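Local coordinates for protein putative beta-glucosidase (Bifidobacterium adolescentis, PDB 5WAB) that hydrolyses beta-glucosidic linkages as a family 3 glycoside hydrolase, and probably also removes terminal arabinopyranosyl units from ginsenoside Rb2, at residues A94-Q99 and D302-V307; T150-F155 and E185-T190; L433-A438 and A460-G465; F627-E632 and H638-E643. All coordinates share one frame; numbering follows the deposited sequence.

In the fold
Both segments of contact 2 fall in the sequence between the two segments of contact 1, and contacts 3 and 4 follow in series. Contact 2 lies within the TIM-barrel-related N-terminal domain, packing strand 149-155 against helix 182-190, while contact 1 ties helix 83-99 of that domain to helix 301-313, just ahead of strand 317-321 of the six-stranded sheet. Contact 3 belongs to the C-terminal glycosidase domain and contact 4 to the fibronectin type III-like domain. Centres of contacts 1 and 2 are about 23 Å apart, those of 2 and 4 about 25 Å; the centre of contact 3 is about 40 to 48 Å from the other centres. None touch, though 1 and 2 both involve the barrel domain.

Contact 1. Residues A94-Q99 and D302-V307; sequences AEECIQ and DAHDEV
The imidazole of H304 is held between E95 and E96, two consecutive glutamates of helix 83-99, and these three side chains make up the whole contact. H304 ND1 donates to E96 OE2 at 2.8 Å, with an N-H...O angle of 161°; the oxygen offers its anti lone pair and lies in the ring plane. On the other nitrogen, H304 NE2 donates to E95 OE1 at 2.9 Å, a bond that is more bent (152°), with E95 OE1 tilted some way out of the imidazole plane. Both carboxylates are nearly coplanar with the imidazole, and E96 CG also sits at the ring edge, 3.3 Å from H304 ND1. E95 and E96 each place CG beside the backbone N and run extended beyond it, which carries the two carboxylates to different nitrogens of one ring. With both nitrogens donating, the ring's rotation is fixed, and the pair of acidic partners would probably stabilise a protonated imidazolium. A second shell holds the acids in turn: T69 OG1 bonds to E96 OE2 and K146 NZ forms a salt bridge with E95 OE2, while the ring of F299 meets H304 almost parallel. With CA atoms of E96 and H304 9.0 Å apart, this is a polar helix-to-helix bridge made through His-carboxylate hydrogen bonds, linking an outer helix of the barrel domain to helix 301-313.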
loop_
_atom_site.group_PDB
_atom_site.type_symbol
_atom_site.label_atom_id
_atom_site.label_comp_id
_atom_site.label_asym_id
_atom_site.label_seq_id
_atom_site.Cartn_x
_atom_site.Cartn_y
_atom_site.Cartn_z
ATOM N N ALA A 94 13.761 -11.539 -1.847
ATOM C CA ALA A 94 13.832 -12.993 -1.755
ATOM C C ALA A 94 15.276 -13.482 -1.750
ATOM O O ALA A 94 15.624 -14.403 -1.002
ATOM C CB ALA A 94 13.062 -13.628 -2.908
ATOM N N GLU A 95 16.132 -12.878 -2.577
ATOM C CA GLU A 95 17.528 -13.297 -2.627
ATOM C C GLU A 95 18.226 -13.048 -1.295
ATOM O O GLU A 95 19.082 -13.835 -0.875
ATOM C CB GLU A 95 18.246 -12.571 -3.762
ATOM C CG GLU A 95 17.751 -12.979 -5.139
ATOM C CD GLU A 95 18.409 -12.188 -6.241
ATOM O OE1 GLU A 95 18.899 -11.070 -5.961
ATOM O OE2 GLU A 95 18.430 -12.680 -7.391
ATOM N N GLU A 96 17.863 -11.966 -0.605
ATOM C CA GLU A 96 18.422 -11.757 0.722
ATOM C C GLU A 96 17.893 -12.800 1.699
ATOM O O GLU A 96 18.633 -13.274 2.569
ATOM C CB GLU A 96 18.119 -10.338 1.206
ATOM C CG GLU A 96 18.569 -9.268 0.226
ATOM C CD GLU A 96 18.617 -7.872 0.825
ATOM O OE1 GLU A 96 18.260 -7.698 2.008
ATOM O OE2 GLU A 96 19.033 -6.947 0.102
ATOM N N CYS A 97 16.626 -13.197 1.545
ATOM C CA CYS A 97 16.088 -14.277 2.366
ATOM C C CYS A 97 16.822 -15.580 2.104
ATOM O O CYS A 97 17.059 -16.360 3.033
ATOM C CB CYS A 97 14.594 -14.467 2.097
ATOM S SG CYS A 97 13.519 -13.145 2.675
ATOM N N ILE A 98 17.194 -15.831 0.845
ATOM C CA ILE A 98 17.876 -17.077 0.499
ATOM C C ILE A 98 19.254 -17.133 1.149
ATOM O O ILE A 98 19.699 -18.196 1.598
ATOM C CB ILE A 98 17.946 -17.240 -1.032
ATOM C CG1 ILE A 98 16.538 -17.446 -1.592
ATOM C CG2 ILE A 98 18.825 -18.420 -1.416
ATOM C CD1 ILE A 98 16.461 -17.402 -3.102
ATOM N N GLN A 99 19.946 -15.992 1.224
ATOM C CA GLN A 99 21.217 -15.947 1.940
ATOM C C GLN A 99 21.028 -16.226 3.427
ATOM O O GLN A 99 21.827 -16.943 4.039
ATOM C CB GLN A 99 21.889 -14.588 1.740
ATOM C CG GLN A 99 23.070 -14.319 2.678
ATOM C CD GLN A 99 23.704 -12.954 2.454
ATOM O OE1 GLN A 99 24.119 -12.623 1.343
ATOM N NE2 GLN A 99 23.775 -12.151 3.512
ATOM N N ASP A 302 25.648 -4.266 -3.676
ATOM C CA ASP A 302 25.569 -3.070 -4.510
ATOM C C ASP A 302 24.419 -3.162 -5.502
ATOM O O ASP A 302 23.760 -2.156 -5.786
ATOM C CB ASP A 302 26.889 -2.845 -5.249
ATOM C CG ASP A 302 28.013 -2.416 -4.325
ATOM O OD1 ASP A 302 27.722 -1.819 -3.267
ATOM O OD2 ASP A 302 29.190 -2.682 -4.655
ATOM N N ALA A 303 24.171 -4.353 -6.049
ATOM C CA ALA A 303 23.063 -4.507 -6.986
ATOM C C ALA A 303 21.727 -4.253 -6.302
ATOM O O ALA A 303 20.845 -3.602 -6.872
ATOM C CB ALA A 303 23.083 -5.896 -7.614
ATOM N N HIS A 304 21.558 -4.767 -5.079
ATOM C CA HIS A 304 20.313 -4.540 -4.354
ATOM C C HIS A 304 20.178 -3.083 -3.934
ATOM O O HIS A 304 19.072 -2.530 -3.934
ATOM C CB HIS A 304 20.240 -5.453 -3.127
ATOM C CG HIS A 304 20.033 -6.899 -3.455
ATOM N ND1 HIS A 304 19.744 -7.844 -2.495
ATOM C CD2 HIS A 304 20.083 -7.565 -4.633
ATOM C CE1 HIS A 304 19.615 -9.027 -3.067
ATOM N NE2 HIS A 304 19.820 -8.887 -4.364
ATOM N N ASP A 305 21.295 -2.437 -3.593
ATOM C CA ASP A 305 21.254 -1.026 -3.232
ATOM C C ASP A 305 20.862 -0.159 -4.419
ATOM O O ASP A 305 20.263 0.908 -4.235
ATOM C CB ASP A 305 22.608 -0.586 -2.677
ATOM C CG ASP A 305 22.620 0.863 -2.254
ATOM O OD1 ASP A 305 21.776 1.245 -1.419
ATOM O OD2 ASP A 305 23.470 1.620 -2.757
ATOM N N GLU A 306 21.173 -0.609 -5.638
ATOM C CA GLU A 306 20.763 0.129 -6.827
ATOM C C GLU A 306 19.277 -0.038 -7.098
ATOM O O GLU A 306 18.626 0.898 -7.573
ATOM C CB GLU A 306 21.575 -0.325 -8.035
ATOM C CG GLU A 306 23.025 0.096 -7.994
ATOM C CD GLU A 306 23.839 -0.540 -9.099
ATOM O OE1 GLU A 306 23.269 -1.352 -9.860
ATOM O OE2 GLU A 306 25.041 -0.215 -9.216
ATOM N N VAL A 307 18.723 -1.213 -6.810
ATOM C CA VAL A 307 17.277 -1.369 -6.887
ATOM C C VAL A 307 16.606 -0.426 -5.898
ATOM O O VAL A 307 15.612 0.236 -6.223
ATOM C CB VAL A 307 16.887 -2.842 -6.648
ATOM C CG1 VAL A 307 15.372 -3.007 -6.585
ATOM C CG2 VAL A 307 17.472 -3.720 -7.751
#

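Contact 2. Residues T150-F155 and E185-T190; sequences TSLKHF and EHIVKT
Strand 149-155 and helix 182-190 run past each other with L152 and I187 as the closest pair, their CA atoms 8.3 Å apart and no hydrogen bond between the segments. The helix lies in the connection between the parallel neighbours 149-155 and 195-198, a beta-alpha-beta crossover of the TIM-barrel-related domain. L152 does the work on the strand side. Its chi1 of -165° swings CG away from the backbone N, and both methyls meet the helix, dividing the surface there. CD1 touches the tip of the extended I187 chain, L152 CD1 to I187 CD1 being 3.8 Å. CD2 instead lies over the branch point, with L152 CD2 4.0 Å from I187 CB, and reaches on to V188, whose CG2 is 4.2 Å from L152 CD2. The contact is entirely apolar and buried. I187 also packs on A136 and V140 of helix 129-144, and V188 on L219 of helix 212-222, so flanking helices close the same layer. Where the chain turns a corner at H154, its NE2 hydrogen-bonds a glycerol, probably from the crystallisation liquor; a sugar site here is only a possibility. Away from the strand, the helix is braced by its own side chains: K189 NZ forms a salt bridge with E185 OE2 at 2.6 Å, an oxygen that R625 NH1 also meets, and H186 O accepts from T190 N and T190 OG1 on opposite faces of its carbonyl plane, the hydroxyl oxygen T190 OG1 standing 2.9 Å from H186 O.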
loop_
_atom_site.group_PDB
_atom_site.type_symbol
_atom_site.label_atom_id
_atom_site.label_comp_id
_atom_site.label_asym_id
_atom_site.label_seq_id
_atom_site.Cartn_x
_atom_site.Cartn_y
_atom_site.Cartn_z
ATOM N N THR A 150 5.893 -15.260 0.827
ATOM C CA THR A 150 5.473 -13.972 1.371
ATOM C C THR A 150 4.304 -14.193 2.320
ATOM O O THR A 150 3.836 -15.315 2.512
ATOM C CB THR A 150 5.065 -12.986 0.272
ATOM O OG1 THR A 150 3.885 -13.460 -0.387
ATOM C CG2 THR A 150 6.168 -12.819 -0.737
ATOM N N SER A 151 3.818 -13.099 2.902
ATOM C CA SER A 151 2.683 -13.151 3.825
ATOM C C SER A 151 1.817 -11.903 3.607
ATOM O O SER A 151 2.036 -10.861 4.231
ATOM C CB SER A 151 3.171 -13.273 5.263
ATOM O OG SER A 151 2.124 -13.661 6.130
ATOM N N LEU A 152 0.849 -12.013 2.698
ATOM C CA LEU A 152 -0.151 -10.968 2.517
ATOM C C LEU A 152 -0.803 -10.660 3.855
ATOM O O LEU A 152 -1.431 -11.532 4.458
ATOM C CB LEU A 152 -1.193 -11.428 1.497
ATOM C CG LEU A 152 -2.123 -10.378 0.897
ATOM C CD1 LEU A 152 -1.306 -9.277 0.244
ATOM C CD2 LEU A 152 -3.058 -11.034 -0.111
ATOM N N LYS A 153 -0.633 -9.430 4.334
ATOM C CA LYS A 153 -0.673 -9.152 5.764
ATOM C C LYS A 153 -1.941 -8.427 6.198
ATOM O O LYS A 153 -2.371 -7.455 5.563
ATOM C CB LYS A 153 0.559 -8.338 6.178
ATOM C CG LYS A 153 1.257 -8.906 7.392
ATOM C CD LYS A 153 2.666 -8.356 7.556
ATOM C CE LYS A 153 2.687 -6.883 7.862
ATOM N NZ LYS A 153 4.065 -6.463 8.231
ATOM N N HIS A 154 -2.504 -8.918 7.311
ATOM C CA HIS A 154 -3.587 -8.333 8.103
ATOM C C HIS A 154 -4.924 -8.395 7.385
ATOM O O HIS A 154 -5.554 -7.370 7.114
ATOM C CB HIS A 154 -3.244 -6.907 8.515
ATOM C CG HIS A 154 -1.884 -6.782 9.117
ATOM N ND1 HIS A 154 -1.123 -5.640 9.008
ATOM C CD2 HIS A 154 -1.138 -7.669 9.818
ATOM C CE1 HIS A 154 0.031 -5.824 9.626
ATOM N NE2 HIS A 154 0.049 -7.048 10.123
ATOM N N PHE A 155 -5.379 -9.613 7.149
ATOM C CA PHE A 155 -6.638 -9.900 6.478
ATOM C C PHE A 155 -7.703 -10.138 7.551
ATOM O O PHE A 155 -7.650 -11.141 8.268
ATOM C CB PHE A 155 -6.443 -11.116 5.571
ATOM C CG PHE A 155 -7.643 -11.498 4.756
ATOM C CD1 PHE A 155 -8.108 -10.672 3.745
ATOM C CD2 PHE A 155 -8.255 -12.726 4.948
ATOM C CE1 PHE A 155 -9.198 -11.040 2.979
ATOM C CE2 PHE A 155 -9.341 -13.103 4.181
ATOM C CZ PHE A 155 -9.813 -12.263 3.196
ATOM N N GLU A 185 -8.155 -9.801 -2.697
ATOM C CA GLU A 185 -8.695 -10.698 -3.714
ATOM C C GLU A 185 -7.818 -10.732 -4.961
ATOM O O GLU A 185 -7.523 -11.810 -5.489
ATOM C CB GLU A 185 -10.127 -10.283 -4.066
ATOM C CG GLU A 185 -10.794 -11.188 -5.104
ATOM C CD GLU A 185 -12.092 -10.613 -5.657
ATOM O OE1 GLU A 185 -12.418 -9.444 -5.354
ATOM O OE2 GLU A 185 -12.780 -11.332 -6.413
ATOM N N HIS A 186 -7.347 -9.567 -5.420
ATOM C CA HIS A 186 -6.562 -9.520 -6.651
ATOM C C HIS A 186 -5.225 -10.232 -6.497
ATOM O O HIS A 186 -4.776 -10.924 -7.415
ATOM C CB HIS A 186 -6.330 -8.073 -7.086
ATOM C CG HIS A 186 -5.461 -7.947 -8.299
ATOM N ND1 HIS A 186 -5.905 -8.240 -9.570
ATOM C CD2 HIS A 186 -4.155 -7.610 -8.424
ATOM C CE1 HIS A 186 -4.916 -8.063 -10.429
ATOM N NE2 HIS A 186 -3.844 -7.683 -9.758
ATOM N N ILE A 187 -4.551 -10.035 -5.370
ATOM C CA ILE A 187 -3.253 -10.671 -5.176
ATOM C C ILE A 187 -3.405 -12.182 -5.007
ATOM O O ILE A 187 -2.580 -12.960 -5.503
ATOM C CB ILE A 187 -2.544 -10.005 -3.989
ATOM C CG1 ILE A 187 -2.352 -8.512 -4.309
ATOM C CG2 ILE A 187 -1.227 -10.680 -3.711
ATOM C CD1 ILE A 187 -1.718 -7.698 -3.197
ATOM N N VAL A 188 -4.476 -12.624 -4.341
ATOM C CA VAL A 188 -4.715 -14.056 -4.173
ATOM C C VAL A 188 -4.997 -14.713 -5.518
ATOM O O VAL A 188 -4.536 -15.827 -5.793
ATOM C CB VAL A 188 -5.867 -14.296 -3.178
ATOM C CG1 VAL A 188 -6.433 -15.696 -3.338
ATOM C CG2 VAL A 188 -5.403 -14.089 -1.743
ATOM N N LYS A 189 -5.780 -14.050 -6.366
ATOM C CA LYS A 189 -6.132 -14.641 -7.649
ATOM C C LYS A 189 -5.020 -14.472 -8.682
ATOM O O LYS A 189 -4.791 -15.371 -9.497
ATOM C CB LYS A 189 -7.442 -14.044 -8.159
ATOM C CG LYS A 189 -8.654 -14.518 -7.384
ATOM C CD LYS A 189 -9.912 -13.839 -7.870
ATOM C CE LYS A 189 -11.134 -14.419 -7.196
ATOM N NZ LYS A 189 -12.367 -13.645 -7.512
ATOM N N THR A 190 -4.315 -13.338 -8.677
ATOM C CA THR A 190 -3.305 -13.116 -9.710
ATOM C C THR A 190 -2.010 -13.821 -9.354
ATOM O O THR A 190 -1.467 -14.588 -10.157
ATOM C CB THR A 190 -3.070 -11.628 -9.929
ATOM O OG1 THR A 190 -4.312 -11.023 -10.296
ATOM C CG2 THR A 190 -2.034 -11.410 -11.045
#

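Contact 3. Residues L433-A438 and A460-G465; sequences LLKAVA and AGNAKG
N462 ND2, which packs beside K435 with K435 CG 4.2 Å from N462 ND2, is gripped twice: it donates to a water at 2.7 Å, and it also donates to the backbone oxygen of W459, just before the loop segment. The same water is approached weakly by K435 NZ, at 3.4 Å, so the lysine and the asparagine are joined loosely through solvent. A bend at the last torsion of K435 (chi4 54°) turns NZ toward the side on which the water lies. The rest of N462 is packed against carbon. N462 CB lies 3.7 Å from L434 CG and 3.8 Å from A438 CB, a wedge between two side chains one helical turn apart. The amide oxygen faces the helix too, N462 OD1 standing 3.8 Å from A438 CB. L434 completes the fit by passing a methyl over the loop backbone, where L434 CD1 is 3.7 Å from N462 O. No direct hydrogen bond crosses the segments, so the contact is mainly van der Waals packing of N462 on L434 and A438, with a weak water link to K435. Within the alpha/beta C-terminal domain, helix 428-438 connects the parallel strands 403-409 and 444-449, with L434 packed on M406 and I444 and A438 on I444; the loop leads from strand 444-449 into the neighbouring strand 465-468, and A463 rests on V446.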
loop_
_atom_site.group_PDB
_atom_site.type_symbol
_atom_site.label_atom_id
_atom_site.label_comp_id
_atom_site.label_asym_id
_atom_site.label_seq_id
_atom_site.Cartn_x
_atom_site.Cartn_y
_atom_site.Cartn_z
ATOM N N LEU A 433 10.259 28.186 11.456
ATOM C CA LEU A 433 11.545 28.360 10.790
ATOM C C LEU A 433 11.360 28.647 9.308
ATOM O O LEU A 433 12.062 29.492 8.738
ATOM C CB LEU A 433 12.417 27.125 10.990
ATOM C CG LEU A 433 13.711 27.140 10.179
ATOM C CD1 LEU A 433 14.667 28.176 10.729
ATOM C CD2 LEU A 433 14.352 25.767 10.179
ATOM N N LEU A 434 10.424 27.948 8.665
ATOM C CA LEU A 434 10.150 28.207 7.257
ATOM C C LEU A 434 9.681 29.642 7.041
ATOM O O LEU A 434 10.139 30.315 6.108
ATOM C CB LEU A 434 9.110 27.215 6.737
ATOM C CG LEU A 434 8.563 27.456 5.326
ATOM C CD1 LEU A 434 9.681 27.511 4.290
ATOM C CD2 LEU A 434 7.539 26.383 4.965
ATOM N N LYS A 435 8.785 30.136 7.903
ATOM C CA LYS A 435 8.325 31.518 7.782
ATOM C C LYS A 435 9.479 32.498 7.941
ATOM O O LYS A 435 9.573 33.484 7.201
ATOM C CB LYS A 435 7.243 31.819 8.823
ATOM C CG LYS A 435 5.918 31.094 8.616
ATOM C CD LYS A 435 5.068 31.104 9.889
ATOM C CE LYS A 435 3.576 30.981 9.579
ATOM N NZ LYS A 435 3.254 29.788 8.741
ATOM N N ALA A 436 10.375 32.235 8.895
ATOM C CA ALA A 436 11.504 33.130 9.125
ATOM C C ALA A 436 12.480 33.097 7.959
ATOM O O ALA A 436 12.997 34.140 7.546
ATOM C CB ALA A 436 12.209 32.760 10.427
ATOM N N VAL A 437 12.755 31.910 7.420
ATOM C CA VAL A 437 13.652 31.826 6.275
ATOM C C VAL A 437 13.035 32.523 5.066
ATOM O O VAL A 437 13.727 33.230 4.323
ATOM C CB VAL A 437 14.006 30.355 5.984
ATOM C CG1 VAL A 437 14.711 30.220 4.638
ATOM C CG2 VAL A 437 14.872 29.787 7.102
ATOM N N ALA A 438 11.723 32.367 4.869
ATOM C CA ALA A 438 11.061 32.960 3.711
ATOM C C ALA A 438 11.122 34.480 3.720
ATOM O O ALA A 438 11.020 35.101 2.655
ATOM C CB ALA A 438 9.605 32.502 3.639
ATOM N N ALA A 460 2.362 26.264 2.475
ATOM C CA ALA A 460 2.883 26.151 1.118
ATOM C C ALA A 460 3.226 27.503 0.500
ATOM O O ALA A 460 4.016 27.555 -0.449
ATOM C CB ALA A 460 1.879 25.411 0.235
ATOM N N GLY A 461 2.642 28.594 1.000
ATOM C CA GLY A 461 2.936 29.909 0.454
ATOM C C GLY A 461 4.370 30.356 0.653
ATOM O O GLY A 461 4.822 31.286 -0.022
ATOM N N ASN A 462 5.093 29.728 1.574
ATOM C CA ASN A 462 6.483 30.070 1.838
ATOM C C ASN A 462 7.461 29.216 1.044
ATOM O O ASN A 462 8.676 29.358 1.221
ATOM C CB ASN A 462 6.774 29.954 3.337
ATOM C CG ASN A 462 5.794 30.750 4.177
ATOM O OD1 ASN A 462 5.949 31.961 4.352
ATOM N ND2 ASN A 462 4.780 30.075 4.705
ATOM N N ALA A 463 6.968 28.345 0.169
ATOM C CA ALA A 463 7.822 27.460 -0.609
ATOM C C ALA A 463 7.443 27.561 -2.077
ATOM O O ALA A 463 6.261 27.470 -2.427
ATOM C CB ALA A 463 7.699 26.011 -0.129
ATOM N N LYS A 464 8.450 27.754 -2.930
ATOM C CA LYS A 464 8.213 27.732 -4.366
ATOM C C LYS A 464 8.158 26.308 -4.890
ATOM O O LYS A 464 7.403 26.023 -5.825
ATOM C CB LYS A 464 9.296 28.532 -5.094
ATOM N N GLY A 465 8.936 25.411 -4.295
ATOM C CA GLY A 465 8.940 24.015 -4.675
ATOM C C GLY A 465 8.683 23.120 -3.482
ATOM O O GLY A 465 9.252 23.343 -2.407
HETATM O O HOH W 1 2.264 30.337 5.500
#

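Contact 4. Residues F627-E632 and H638-E643; sequences FAYWSE and HVEAGE
A beta hairpin of the fibronectin type III-like domain, strands 628-631 and 636-639, is closed here by the pair Y629 and H638. The two form an antiparallel hydrogen-bonded pair: H638 N donates to Y629 O at 2.9 Å, and Y629 N returns a longer bond to H638 O at 3.2 Å. Both side chains rise from one face of the hairpin, roughly in step, as an offset edge-to-face pair in which the edge of H638 is turned toward the face of Y629, with ring centroids 5.6 Å apart and planes at 81°. The tyrosine CG sits between its backbone N and carbonyl carbon (chi1 57°), which brings the phenol alongside the second strand. Its hydroxyl both accepts and donates: H638 ND1 donates to Y629 OH at 3.2 Å, in the plane of the imidazole, and Y629 OH donates to E640 OE1 at a short 2.5 Å. That carboxylate oxygen also accepts from A594 N, which helps hold it at the edge of the phenol ring, with the carboxylate and ring planes 86° apart. On the face bearing A628 and V639, A628 CB meets V639 CG2 at 3.6 Å. One water donates to F627 O and H638 O and accepts from E640 N, linking the two segments. Outside the pair, W630 forms a cation-pi contact with R177 of helix 173-180, so this is a two-stranded hairpin of an Fn3-like domain set against the barrel domain.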
loop_
_atom_site.group_PDB
_atom_site.type_symbol
_atom_site.label_atom_id
_atom_site.label_comp_id
_atom_site.label_asym_id
_atom_site.label_seq_id
_atom_site.Cartn_x
_atom_site.Cartn_y
_atom_site.Cartn_z
ATOM N N PHE A 627 -16.967 -2.301 -14.036
ATOM C CA PHE A 627 -18.267 -1.645 -14.080
ATOM C C PHE A 627 -19.244 -2.195 -13.050
ATOM O O PHE A 627 -20.421 -1.814 -13.067
ATOM C CB PHE A 627 -18.882 -1.778 -15.477
ATOM C CG PHE A 627 -17.996 -1.271 -16.578
ATOM C CD1 PHE A 627 -17.969 0.077 -16.897
ATOM C CD2 PHE A 627 -17.205 -2.144 -17.306
ATOM C CE1 PHE A 627 -17.159 0.546 -17.904
ATOM C CE2 PHE A 627 -16.392 -1.681 -18.319
ATOM C CZ PHE A 627 -16.368 -0.333 -18.620
ATOM N N ALA A 628 -18.799 -3.062 -12.148
ATOM C CA ALA A 628 -19.698 -3.793 -11.267
ATOM C C ALA A 628 -19.563 -3.321 -9.827
ATOM O O ALA A 628 -18.452 -3.128 -9.324
ATOM C CB ALA A 628 -19.423 -5.296 -11.337
ATOM N N TYR A 629 -20.697 -3.178 -9.153
ATOM C CA TYR A 629 -20.719 -2.965 -7.717
ATOM C C TYR A 629 -21.174 -4.242 -7.030
ATOM O O TYR A 629 -21.709 -5.154 -7.661
ATOM C CB TYR A 629 -21.638 -1.796 -7.329
ATOM C CG TYR A 629 -23.085 -1.922 -7.786
ATOM C CD1 TYR A 629 -24.008 -2.670 -7.060
ATOM C CD2 TYR A 629 -23.530 -1.278 -8.941
ATOM C CE1 TYR A 629 -25.328 -2.778 -7.470
ATOM C CE2 TYR A 629 -24.847 -1.382 -9.361
ATOM C CZ TYR A 629 -25.740 -2.134 -8.621
ATOM O OH TYR A 629 -27.050 -2.234 -9.029
ATOM N N TRP A 630 -20.946 -4.304 -5.724
ATOM C CA TRP A 630 -21.463 -5.411 -4.942
ATOM C C TRP A 630 -22.917 -5.140 -4.585
ATOM O O TRP A 630 -23.242 -4.097 -4.010
ATOM C CB TRP A 630 -20.632 -5.622 -3.678
ATOM C CG TRP A 630 -21.061 -6.842 -2.937
ATOM C CD1 TRP A 630 -21.898 -6.899 -1.860
ATOM C CD2 TRP A 630 -20.709 -8.191 -3.245
ATOM N NE1 TRP A 630 -22.072 -8.202 -1.467
ATOM C CE2 TRP A 630 -21.352 -9.016 -2.301
ATOM C CE3 TRP A 630 -19.897 -8.783 -4.218
ATOM C CZ2 TRP A 630 -21.218 -10.403 -2.308
ATOM C CZ3 TRP A 630 -19.761 -10.153 -4.224
ATOM C CH2 TRP A 630 -20.417 -10.953 -3.272
ATOM N N SER A 631 -23.791 -6.082 -4.913
ATOM C CA SER A 631 -25.203 -5.974 -4.578
ATOM C C SER A 631 -25.496 -6.900 -3.408
ATOM O O SER A 631 -25.341 -8.119 -3.525
ATOM C CB SER A 631 -26.090 -6.331 -5.769
ATOM O OG SER A 631 -27.456 -6.366 -5.384
ATOM N N GLU A 632 -25.933 -6.325 -2.290
ATOM C CA GLU A 632 -26.347 -7.164 -1.176
ATOM C C GLU A 632 -27.666 -7.850 -1.479
ATOM O O GLU A 632 -27.984 -8.872 -0.865
ATOM C CB GLU A 632 -26.456 -6.337 0.106
ATOM C CG GLU A 632 -25.149 -5.693 0.523
ATOM C CD GLU A 632 -25.252 -4.942 1.835
ATOM O OE1 GLU A 632 -26.280 -5.096 2.535
ATOM O OE2 GLU A 632 -24.300 -4.197 2.167
ATOM N N HIS A 638 -22.598 -7.107 -9.601
ATOM C CA HIS A 638 -23.683 -6.804 -10.526
ATOM C C HIS A 638 -23.262 -5.674 -11.452
ATOM O O HIS A 638 -22.890 -4.595 -10.985
ATOM C CB HIS A 638 -24.968 -6.430 -9.775
ATOM C CG HIS A 638 -26.135 -6.157 -10.676
ATOM N ND1 HIS A 638 -26.872 -4.993 -10.615
ATOM C CD2 HIS A 638 -26.679 -6.892 -11.677
ATOM C CE1 HIS A 638 -27.826 -5.028 -11.527
ATOM N NE2 HIS A 638 -27.728 -6.168 -12.188
ATOM N N VAL A 639 -23.324 -5.927 -12.758
ATOM C CA VAL A 639 -23.168 -4.892 -13.773
ATOM C C VAL A 639 -24.567 -4.478 -14.199
ATOM O O VAL A 639 -25.337 -5.293 -14.722
ATOM C CB VAL A 639 -22.336 -5.373 -14.973
ATOM C CG1 VAL A 639 -22.233 -4.274 -16.006
ATOM C CG2 VAL A 639 -20.943 -5.770 -14.533
ATOM N N GLU A 640 -24.900 -3.219 -13.939
ATOM C CA GLU A 640 -26.206 -2.663 -14.251
ATOM C C GLU A 640 -26.212 -2.083 -15.661
ATOM O O GLU A 640 -25.250 -1.435 -16.083
ATOM C CB GLU A 640 -26.554 -1.598 -13.208
ATOM C CG GLU A 640 -28.021 -1.277 -13.053
ATOM C CD GLU A 640 -28.277 -0.317 -11.906
ATOM O OE1 GLU A 640 -27.820 -0.599 -10.777
ATOM O OE2 GLU A 640 -28.923 0.725 -12.132
ATOM N N ALA A 641 -27.298 -2.323 -16.391
ATOM C CA ALA A 641 -27.414 -1.791 -17.742
ATOM C C ALA A 641 -27.452 -0.271 -17.718
ATOM O O ALA A 641 -28.067 0.338 -16.839
ATOM C CB ALA A 641 -28.671 -2.324 -18.423
ATOM N N GLY A 642 -26.773 0.338 -18.674
ATOM C CA GLY A 642 -26.788 1.777 -18.814
ATOM C C GLY A 642 -25.449 2.283 -19.312
ATOM O O GLY A 642 -24.590 1.518 -19.742
ATOM N N GLU A 643 -25.284 3.598 -19.222
ATOM C CA GLU A 643 -24.092 4.254 -19.735
ATOM C C GLU A 643 -23.047 4.396 -18.638
ATOM O O GLU A 643 -23.368 4.677 -17.479
ATOM C CB GLU A 643 -24.445 5.620 -20.316
ATOM C CG GLU A 643 -25.560 5.552 -21.334
ATOM C CD GLU A 643 -25.839 6.887 -21.972
ATOM O OE1 GLU A 643 -25.677 7.906 -21.277
ATOM O OE2 GLU A 643 -26.262 6.916 -23.147
HETATM O O HOH W 2 -23.093 -1.906 -12.128
#